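Local coordinates for protein pyruvate-formate lyase-activating enzyme (PDB 3CAN) that is a radical SAM superfamily protein of the activating-enzyme type, whose parallel alpha/beta domain resembles part of a TIM barrel, at residues L59-S64 with Y96-L101; P123-I128 with Y174-T179. All coordinates share one frame; numbering follows the deposited sequence. Where two conformers were deposited one is given.

Contact 1 (L59-S64 with Y96-L101); sequences LIDLKS and YIRIPL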
ATOM      1  N   LEU A  59       3.772  11.011   0.776  1.00 14.61           N
ATOM      2  CA  LEU A  59       2.460  10.434   1.044  1.00 15.40           C
ATOM      3  C   LEU A  59       1.951  11.074   2.319  1.00 15.89           C
ATOM      4  O   LEU A  59       2.669  11.127   3.312  1.00 15.60           O
ATOM      5  CB  LEU A  59       2.574   8.917   1.251  1.00 15.99           C
ATOM      6  CG  LEU A  59       3.366   8.148   0.193  1.00 16.49           C
ATOM      7  CD1 LEU A  59       3.590   6.707   0.632  1.00 17.60           C
ATOM      8  CD2 LEU A  59       2.648   8.210  -1.168  1.00 17.15           C
ATOM      9  N   ILE A  60       0.735  11.605   2.298  1.00 15.24           N
ATOM     10  CA  ILE A  60       0.156  12.160   3.520  1.00 15.66           C
ATOM     11  C   ILE A  60      -1.270  11.669   3.688  1.00 14.90           C
ATOM     12  O   ILE A  60      -2.052  11.715   2.736  1.00 13.99           O
ATOM     13  CB  ILE A  60       0.178  13.715   3.520  1.00 15.81           C
ATOM     14  CG1 ILE A  60       1.607  14.230   3.358  1.00 17.22           C
ATOM     15  CG2 ILE A  60      -0.413  14.256   4.818  1.00 15.84           C
ATOM     16  CD1 ILE A  60       1.733  15.738   3.058  1.00 17.97           C
ATOM     17  N   ASP A  61      -1.605  11.224   4.902  1.00 14.71           N
ATOM     18  CA  ASP A  61      -2.963  10.807   5.246  1.00 15.88           C
ATOM     19  C   ASP A  61      -3.766  12.041   5.652  1.00 16.17           C
ATOM     20  O   ASP A  61      -3.281  12.874   6.418  1.00 16.19           O
ATOM     21  CB  ASP A  61      -2.965   9.843   6.436  1.00 16.99           C
ATOM     22  CG  ASP A  61      -2.409   8.488   6.103  1.00 19.69           C
ATOM     23  OD1 ASP A  61      -2.115   8.215   4.929  1.00 20.22           O
ATOM     24  OD2 ASP A  61      -2.256   7.686   7.046  1.00 23.57           O
ATOM     25  N   LEU A  62      -4.992  12.137   5.152  1.00 15.77           N
ATOM     26  CA  LEU A  62      -5.921  13.178   5.584  1.00 15.58           C
ATOM     27  C   LEU A  62      -7.190  12.512   6.116  1.00 15.47           C
ATOM     28  O   LEU A  62      -8.193  12.399   5.421  1.00 15.34           O
ATOM     29  CB  LEU A  62      -6.225  14.108   4.420  1.00 15.60           C
ATOM     30  CG  LEU A  62      -7.070  15.341   4.703  1.00 16.45           C
ATOM     31  CD1 LEU A  62      -6.407  16.174   5.806  1.00 18.50           C
ATOM     32  CD2 LEU A  62      -7.259  16.147   3.423  1.00 17.30           C
ATOM     33  N   LYS A  63      -7.117  12.050   7.360  0.50 15.66           N
ATOM     34  CA  LYS A  63      -8.189  11.245   7.952  0.50 15.94           C
ATOM     35  C   LYS A  63      -9.451  12.054   8.224  0.50 15.65           C
ATOM     36  O   LYS A  63     -10.567  11.548   8.056  0.50 15.78           O
ATOM     37  CB  LYS A  63      -7.709  10.539   9.226  0.50 16.31           C
ATOM     38  CG  LYS A  63      -7.127   9.155   8.956  0.50 17.82           C
ATOM     39  CD  LYS A  63      -6.723   8.427  10.237  0.50 17.82           C
ATOM     40  CE  LYS A  63      -5.206   8.438  10.436  0.50 19.95           C
ATOM     41  NZ  LYS A  63      -4.778   8.079  11.821  0.50 18.77           N
ATOM     42  N   SER A  64      -9.286  13.313   8.618  1.00 15.47           N
ATOM     43  CA  SER A  64     -10.445  14.170   8.875  1.00 15.35           C
ATOM     44  C   SER A  64     -10.054  15.624   8.903  1.00 15.25           C
ATOM     45  O   SER A  64      -8.984  15.970   9.401  1.00 15.33           O
ATOM     46  CB  SER A  64     -11.111  13.847  10.221  1.00 14.97           C
ATOM     47  OG  SER A  64     -12.298  14.619  10.363  1.00 15.34           O
ATOM     48  N   TYR A  96       0.877  12.403  -2.739  1.00 14.50           N
ATOM     49  CA  TYR A  96      -0.399  11.705  -2.749  1.00 14.89           C
ATOM     50  C   TYR A  96      -1.090  11.976  -1.416  1.00 15.03           C
ATOM     51  O   TYR A  96      -0.435  12.051  -0.365  1.00 15.05           O
ATOM     52  CB  TYR A  96      -0.229  10.178  -2.825  1.00 16.22           C
ATOM     53  CG  TYR A  96       0.252   9.551  -4.111  1.00 17.93           C
ATOM     54  CD1 TYR A  96       0.706  10.296  -5.186  1.00 18.93           C
ATOM     55  CD2 TYR A  96       0.298   8.162  -4.216  1.00 19.78           C
ATOM     56  CE1 TYR A  96       1.167   9.666  -6.358  1.00 18.68           C
ATOM     57  CE2 TYR A  96       0.744   7.535  -5.365  1.00 20.23           C
ATOM     58  CZ  TYR A  96       1.172   8.292  -6.430  1.00 19.31           C
ATOM     59  OH  TYR A  96       1.622   7.644  -7.556  1.00 19.88           O
ATOM     60  N   ILE A  97      -2.415  12.069  -1.464  1.00 14.80           N
ATOM     61  CA  ILE A  97      -3.235  12.131  -0.265  1.00 15.11           C
ATOM     62  C   ILE A  97      -4.012  10.819  -0.137  1.00 15.54           C
ATOM     63  O   ILE A  97      -4.631  10.363  -1.093  1.00 16.63           O
ATOM     64  CB  ILE A  97      -4.224  13.310  -0.322  1.00 15.15           C
ATOM     65  CG1 ILE A  97      -3.459  14.637  -0.297  1.00 15.21           C
ATOM     66  CG2 ILE A  97      -5.218  13.228   0.853  1.00 15.96           C
ATOM     67  CD1 ILE A  97      -2.803  14.983   1.054  1.00 15.86           C
ATOM     68  N   ARG A  98      -3.969  10.215   1.045  1.00 15.67           N
ATOM     69  CA  ARG A  98      -4.737   9.024   1.341  1.00 16.91           C
ATOM     70  C   ARG A  98      -5.812   9.325   2.372  1.00 17.21           C
ATOM     71  O   ARG A  98      -5.539   9.955   3.392  1.00 16.60           O
ATOM     72  CB  ARG A  98      -3.821   7.909   1.830  1.00 17.70           C
ATOM     73  CG  ARG A  98      -2.786   7.521   0.790  1.00 22.49           C
ATOM     74  CD  ARG A  98      -1.473   8.213   1.050  1.00 28.60           C
ATOM     75  NE  ARG A  98      -0.778   7.540   2.151  1.00 32.33           N
ATOM     76  CZ  ARG A  98      -0.099   6.399   2.023  1.00 34.10           C
ATOM     77  NH1 ARG A  98       0.004   5.797   0.835  1.00 34.57           N
ATOM     78  NH2 ARG A  98       0.499   5.862   3.088  1.00 33.81           N
ATOM     79  N   ILE A  99      -7.034   8.880   2.092  1.00 17.66           N
ATOM     80  CA  ILE A  99      -8.150   9.045   3.007  1.00 18.46           C
ATOM     81  C   ILE A  99      -8.738   7.665   3.287  1.00 19.00           C
ATOM     82  O   ILE A  99      -9.448   7.112   2.453  1.00 18.60           O
ATOM     83  CB  ILE A  99      -9.219   9.989   2.451  1.00 18.16           C
ATOM     84  CG1 ILE A  99      -8.603  11.354   2.132  1.00 19.10           C
ATOM     85  CG2 ILE A  99     -10.403  10.128   3.471  1.00 18.12           C
ATOM     86  CD1 ILE A  99      -9.596  12.327   1.473  1.00 19.56           C
ATOM     87  N   PRO A 100      -8.394   7.081   4.441  1.00 20.38           N
ATOM     88  CA  PRO A 100      -9.069   5.857   4.849  1.00 21.01           C
ATOM     89  C   PRO A 100     -10.512   6.246   5.096  1.00 21.64           C
ATOM     90  O   PRO A 100     -10.762   7.147   5.888  1.00 22.52           O
ATOM     91  CB  PRO A 100      -8.326   5.451   6.131  1.00 21.41           C
ATOM     92  CG  PRO A 100      -7.018   6.210   6.085  1.00 22.16           C
ATOM     93  CD  PRO A 100      -7.388   7.503   5.432  1.00 21.26           C
ATOM     94  N   LEU A 101     -11.432   5.638   4.351  1.00 21.82           N
ATOM     95  CA  LEU A 101     -12.803   6.120   4.257  1.00 22.14           C
ATOM     96  C   LEU A 101     -13.701   5.215   5.096  1.00 22.32           C
ATOM     97  O   LEU A 101     -13.875   4.045   4.776  1.00 21.83           O
ATOM     98  CB  LEU A 101     -13.247   6.131   2.794  1.00 21.92           C
ATOM     99  CG  LEU A 101     -14.537   6.887   2.463  1.00 22.25           C
ATOM    100  CD1 LEU A 101     -14.428   8.394   2.779  1.00 21.97           C
ATOM    101  CD2 LEU A 101     -14.907   6.678   1.004  1.00 22.10           C
TER

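Contact 2 (P123-I128 with Y174-T179); sequences PRHPEI and YGLKAT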
ATOM      1  N   PRO A 123      -1.542  25.526  -4.063  1.00 18.38           N
ATOM      2  CA  PRO A 123      -0.908  25.932  -5.312  1.00 18.31           C
ATOM      3  C   PRO A 123      -0.469  24.762  -6.191  1.00 18.85           C
ATOM      4  O   PRO A 123      -0.274  24.948  -7.398  1.00 19.53           O
ATOM      5  CB  PRO A 123       0.303  26.754  -4.845  1.00 18.88           C
ATOM      6  CG  PRO A 123       0.597  26.264  -3.506  1.00 18.92           C
ATOM      7  CD  PRO A 123      -0.729  25.901  -2.895  1.00 18.70           C
ATOM      8  N   ARG A 124      -0.258  23.593  -5.579  1.00 17.96           N
ATOM      9  CA  ARG A 124      -0.068  22.332  -6.304  1.00 18.14           C
ATOM     10  C   ARG A 124      -1.025  21.318  -5.711  1.00 18.16           C
ATOM     11  O   ARG A 124      -1.052  21.139  -4.495  1.00 18.10           O
ATOM     12  CB  ARG A 124       1.370  21.813  -6.162  1.00 17.90           C
ATOM     13  CG  ARG A 124       1.625  20.507  -6.923  1.00 17.77           C
ATOM     14  CD  ARG A 124       3.062  19.992  -6.830  1.00 18.44           C
ATOM     15  NE  ARG A 124       3.181  18.721  -7.548  1.00 18.66           N
ATOM     16  CZ  ARG A 124       4.013  18.478  -8.557  1.00 20.55           C
ATOM     17  NH1 ARG A 124       4.859  19.407  -8.996  1.00 21.67           N
ATOM     18  NH2 ARG A 124       3.997  17.291  -9.140  1.00 20.17           N
ATOM     19  N   HIS A 125      -1.826  20.677  -6.560  1.00 17.55           N
ATOM     20  CA  HIS A 125      -2.752  19.638  -6.091  1.00 17.38           C
ATOM     21  C   HIS A 125      -2.023  18.312  -5.913  1.00 17.31           C
ATOM     22  O   HIS A 125      -0.935  18.111  -6.492  1.00 17.50           O
ATOM     23  CB  HIS A 125      -3.872  19.417  -7.108  1.00 17.30           C
ATOM     24  CG  HIS A 125      -4.795  20.582  -7.259  1.00 17.19           C
ATOM     25  ND1 HIS A 125      -5.698  20.676  -8.297  1.00 18.14           N
ATOM     26  CD2 HIS A 125      -4.966  21.693  -6.505  1.00 17.97           C
ATOM     27  CE1 HIS A 125      -6.389  21.797  -8.172  1.00 18.72           C
ATOM     28  NE2 HIS A 125      -5.954  22.439  -7.103  1.00 18.26           N
ATOM     29  N   PRO A 126      -2.643  17.379  -5.170  1.00 17.23           N
ATOM     30  CA  PRO A 126      -2.060  16.033  -5.101  1.00 16.94           C
ATOM     31  C   PRO A 126      -2.053  15.361  -6.464  1.00 16.59           C
ATOM     32  O   PRO A 126      -2.932  15.622  -7.312  1.00 16.19           O
ATOM     33  CB  PRO A 126      -2.984  15.275  -4.124  1.00 16.60           C
ATOM     34  CG  PRO A 126      -4.241  16.067  -4.065  1.00 18.05           C
ATOM     35  CD  PRO A 126      -3.883  17.490  -4.383  1.00 17.73           C
ATOM     36  N   GLU A 127      -1.062  14.497  -6.680  1.00 16.44           N
ATOM     37  CA  GLU A 127      -1.026  13.671  -7.885  1.00 17.17           C
ATOM     38  C   GLU A 127      -2.297  12.841  -8.001  1.00 16.85           C
ATOM     39  O   GLU A 127      -2.860  12.652  -9.088  1.00 16.46           O
ATOM     40  CB  GLU A 127       0.161  12.714  -7.840  1.00 17.47           C
ATOM     41  CG  GLU A 127       1.514  13.392  -7.815  1.00 19.31           C
ATOM     42  CD  GLU A 127       1.751  14.274  -9.011  1.00 22.30           C
ATOM     43  OE1 GLU A 127       2.016  13.723 -10.103  1.00 24.44           O
ATOM     44  OE2 GLU A 127       1.686  15.513  -8.870  1.00 19.90           O
ATOM     45  N   ILE A 128      -2.717  12.316  -6.866  1.00 16.90           N
ATOM     46  CA  ILE A 128      -3.922  11.520  -6.748  1.00 17.03           C
ATOM     47  C   ILE A 128      -4.368  11.546  -5.291  1.00 16.64           C
ATOM     48  O   ILE A 128      -3.553  11.736  -4.374  1.00 15.84           O
ATOM     49  CB  ILE A 128      -3.696  10.043  -7.193  1.00 17.47           C
ATOM     50  CG1 ILE A 128      -5.018   9.286  -7.360  1.00 20.03           C
ATOM     51  CG2 ILE A 128      -2.809   9.282  -6.188  1.00 18.09           C
ATOM     52  CD1 ILE A 128      -5.887   9.804  -8.427  1.00 23.27           C
ATOM     53  N   TYR A 174     -14.434  19.378  -7.591  1.00 21.75           N
ATOM     54  CA  TYR A 174     -13.521  20.440  -7.155  1.00 21.26           C
ATOM     55  C   TYR A 174     -12.215  20.457  -7.951  1.00 21.44           C
ATOM     56  O   TYR A 174     -11.280  21.194  -7.616  1.00 21.37           O
ATOM     57  CB  TYR A 174     -13.224  20.301  -5.654  1.00 20.81           C
ATOM     58  CG  TYR A 174     -14.311  20.842  -4.761  1.00 19.64           C
ATOM     59  CD1 TYR A 174     -15.305  20.015  -4.262  1.00 20.62           C
ATOM     60  CD2 TYR A 174     -14.325  22.187  -4.385  1.00 20.84           C
ATOM     61  CE1 TYR A 174     -16.312  20.510  -3.432  1.00 20.26           C
ATOM     62  CE2 TYR A 174     -15.324  22.690  -3.563  1.00 20.57           C
ATOM     63  CZ  TYR A 174     -16.309  21.845  -3.075  1.00 20.39           C
ATOM     64  OH  TYR A 174     -17.299  22.336  -2.235  1.00 18.33           O
ATOM     65  N   GLY A 175     -12.149  19.650  -9.007  1.00 20.76           N
ATOM     66  CA  GLY A 175     -11.004  19.648  -9.909  1.00 20.71           C
ATOM     67  C   GLY A 175      -9.823  18.818  -9.454  1.00 19.89           C
ATOM     68  O   GLY A 175      -8.714  18.995  -9.959  1.00 19.85           O
ATOM     69  N   LEU A 176     -10.080  17.873  -8.555  1.00 19.42           N
ATOM     70  CA  LEU A 176      -9.052  17.005  -8.010  1.00 19.72           C
ATOM     71  C   LEU A 176      -9.131  15.609  -8.635  1.00 19.99           C
ATOM     72  O   LEU A 176     -10.183  15.189  -9.134  1.00 20.49           O
ATOM     73  CB  LEU A 176      -9.200  16.920  -6.492  1.00 19.29           C
ATOM     74  CG  LEU A 176      -9.055  18.245  -5.743  1.00 19.48           C
ATOM     75  CD1 LEU A 176      -9.714  18.146  -4.362  1.00 19.62           C
ATOM     76  CD2 LEU A 176      -7.586  18.657  -5.627  1.00 19.43           C
ATOM     77  N   LYS A 177      -8.000  14.918  -8.625  1.00 19.71           N
ATOM     78  CA  LYS A 177      -7.889  13.560  -9.153  1.00 20.48           C
ATOM     79  C   LYS A 177      -8.022  12.579  -8.000  1.00 20.26           C
ATOM     80  O   LYS A 177      -7.232  12.610  -7.054  1.00 19.71           O
ATOM     81  CB  LYS A 177      -6.533  13.356  -9.825  1.00 20.87           C
ATOM     82  CG  LYS A 177      -6.233  14.304 -10.970  1.00 22.61           C
ATOM     83  CD  LYS A 177      -4.828  14.076 -11.503  1.00 23.17           C
ATOM     84  CE  LYS A 177      -4.516  15.020 -12.652  1.00 24.85           C
ATOM     85  NZ  LYS A 177      -3.063  15.032 -12.998  1.00 26.62           N
ATOM     86  N   ALA A 178      -9.015  11.705  -8.090  1.00 20.72           N
ATOM     87  CA  ALA A 178      -9.329  10.772  -7.017  1.00 20.71           C
ATOM     88  C   ALA A 178      -9.650   9.387  -7.544  1.00 21.22           C
ATOM     89  O   ALA A 178     -10.148   9.230  -8.679  1.00 21.10           O
ATOM     90  CB  ALA A 178     -10.490  11.291  -6.205  1.00 21.39           C
ATOM     91  N   THR A 179      -9.378   8.394  -6.710  1.00 21.47           N
ATOM     92  CA  THR A 179      -9.633   7.002  -7.050  1.00 21.98           C
ATOM     93  C   THR A 179      -9.931   6.221  -5.786  1.00 23.04           C
ATOM     94  O   THR A 179      -9.602   6.662  -4.687  1.00 22.73           O
ATOM     95  CB  THR A 179      -8.424   6.369  -7.781  1.00 22.28           C
ATOM     96  OG1 THR A 179      -8.818   5.129  -8.382  1.00 21.51           O
ATOM     97  CG2 THR A 179      -7.234   6.132  -6.819  1.00 21.96           C
TER
HETATM   98  O   HOH W   1      -5.898  18.246  -9.812  1.00 30.14           O
HETATM   99  O   HOH W   2      -5.620  16.308  -7.813  1.00 27.00           O
HETATM  100  O   HOH W   3      -2.678  16.351 -10.139  1.00 51.02           O

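Contact 1 (L59-S64 with Y96-L101)
Ile60 and Leu62 knit their backbone to Tyr96 and Arg98: Ile60 N donates to Tyr96 O, Arg98 N to Ile60 O (3.0 Å), and Leu62 N to Arg98 O. The tight side is the one carrying Ile60, Ile97, Leu62 and Ile99. There Leu62 CB sits 3.8 Å from Ile97 CG2, while Ile97 CD1 reaches Ile60 CB at 4.1 Å. Ile85 of helix 79-90 closes over Ile60, Leu62 and Ile97, and helix 109-121 adds Leu119 against Ile97. These are neighbouring parallel strands of the radical SAM alpha/beta sheet, 57-61 and 95-101, joined by a right-handed crossover through the helices between them. On the other face Leu59 is buried, but Asp61, Tyr96 and Arg98 are partly exposed. Here the Arg98 chain, bent at chi2 (97°) and again at chi3, brings its guanidinium against Leu59 and beside Asp61. Leu59 CB lies over the centre of one guanidinium face, 3.7 Å above its plane, and Leu59 CD1 comes within 3.7 Å of Arg98 NH1. Arg98 NE also makes a salt bridge to Asp61 OD1 at 3.2 Å; the bond is bent (144°), with the carboxylate and guanidinium planes 23° apart. Beyond the strand end the contact thins to aliphatic packing, Lys63 CG against Pro100 CD at 3.9 Å.

Contact 2 (P123-I128 with Y174-T179)
A Schellman motif at the end of helix 161-173, with Gly175 at its C-prime position, turns the chain toward strand 178-180, outermost within this chain in the parallel alpha/beta sheet, and the turn packs on the loop that leads into strand 128-133. Leu176 meets His125 through one methyl. Leu176 CD2 stands over one face of the imidazole in a CH-pi contact, 3.9 Å from the ring centroid and displaced toward the rim, the two side chains crossing at about a right angle. A chi1 of -67° sets His125 CG beside its backbone N, anti to the carbonyl carbon, and Leu176 CD2 lies 3.8 Å from that CG; His125 NE2 is held by Ala120 O of helix 109-121. The same Leu176 CD2 also touches Pro126 CD at 4.1 Å. Farther along, Ile128 CG1 meets Thr179 CG2 at 3.9 Å, and Ile128 CD1 rests against the Lys177 backbone, 3.4 Å from its O. Direct hydrogen bonds between 123-128 and 174-179 are absent; ordered waters join their polar atoms instead. One lies in the plane of the imidazole, between His125 ND1 and Gly175 O. A second donates to Pro126 O and accepts from Lys177 N, tying the two backbones together. Lys177 runs extended beyond CG, its CD 3.4 Å from Glu127 O, and a third water, which donates to Pro126 O at 2.9 Å, receives a weak bond from Lys177 NZ at 3.2 Å.

In the fold
The centres of contacts 1 and 2 lie about 12 Å apart on one parallel sheet, and along the chain contact 1 closes before contact 2 opens. Contact 1 pairs the two middle strands, 57-61 and 95-101; contact 2 lies at the start of the next two, 128-133 and 178-180, the latter outermost within this chain. They meet where strand 95-101 adjoins 128-133: Tyr96 packs on Glu127 and Ile128, Ile97 on Pro126, and Ile97 N probably hydrogen-bonds to Ile128 O. Helix 109-121 lies against both, through Leu119 for Ile97 and Leu176. Together they span the sheet from its middle strands to its last strand within this chain, where Thr179 packs on His135 of the second subunit.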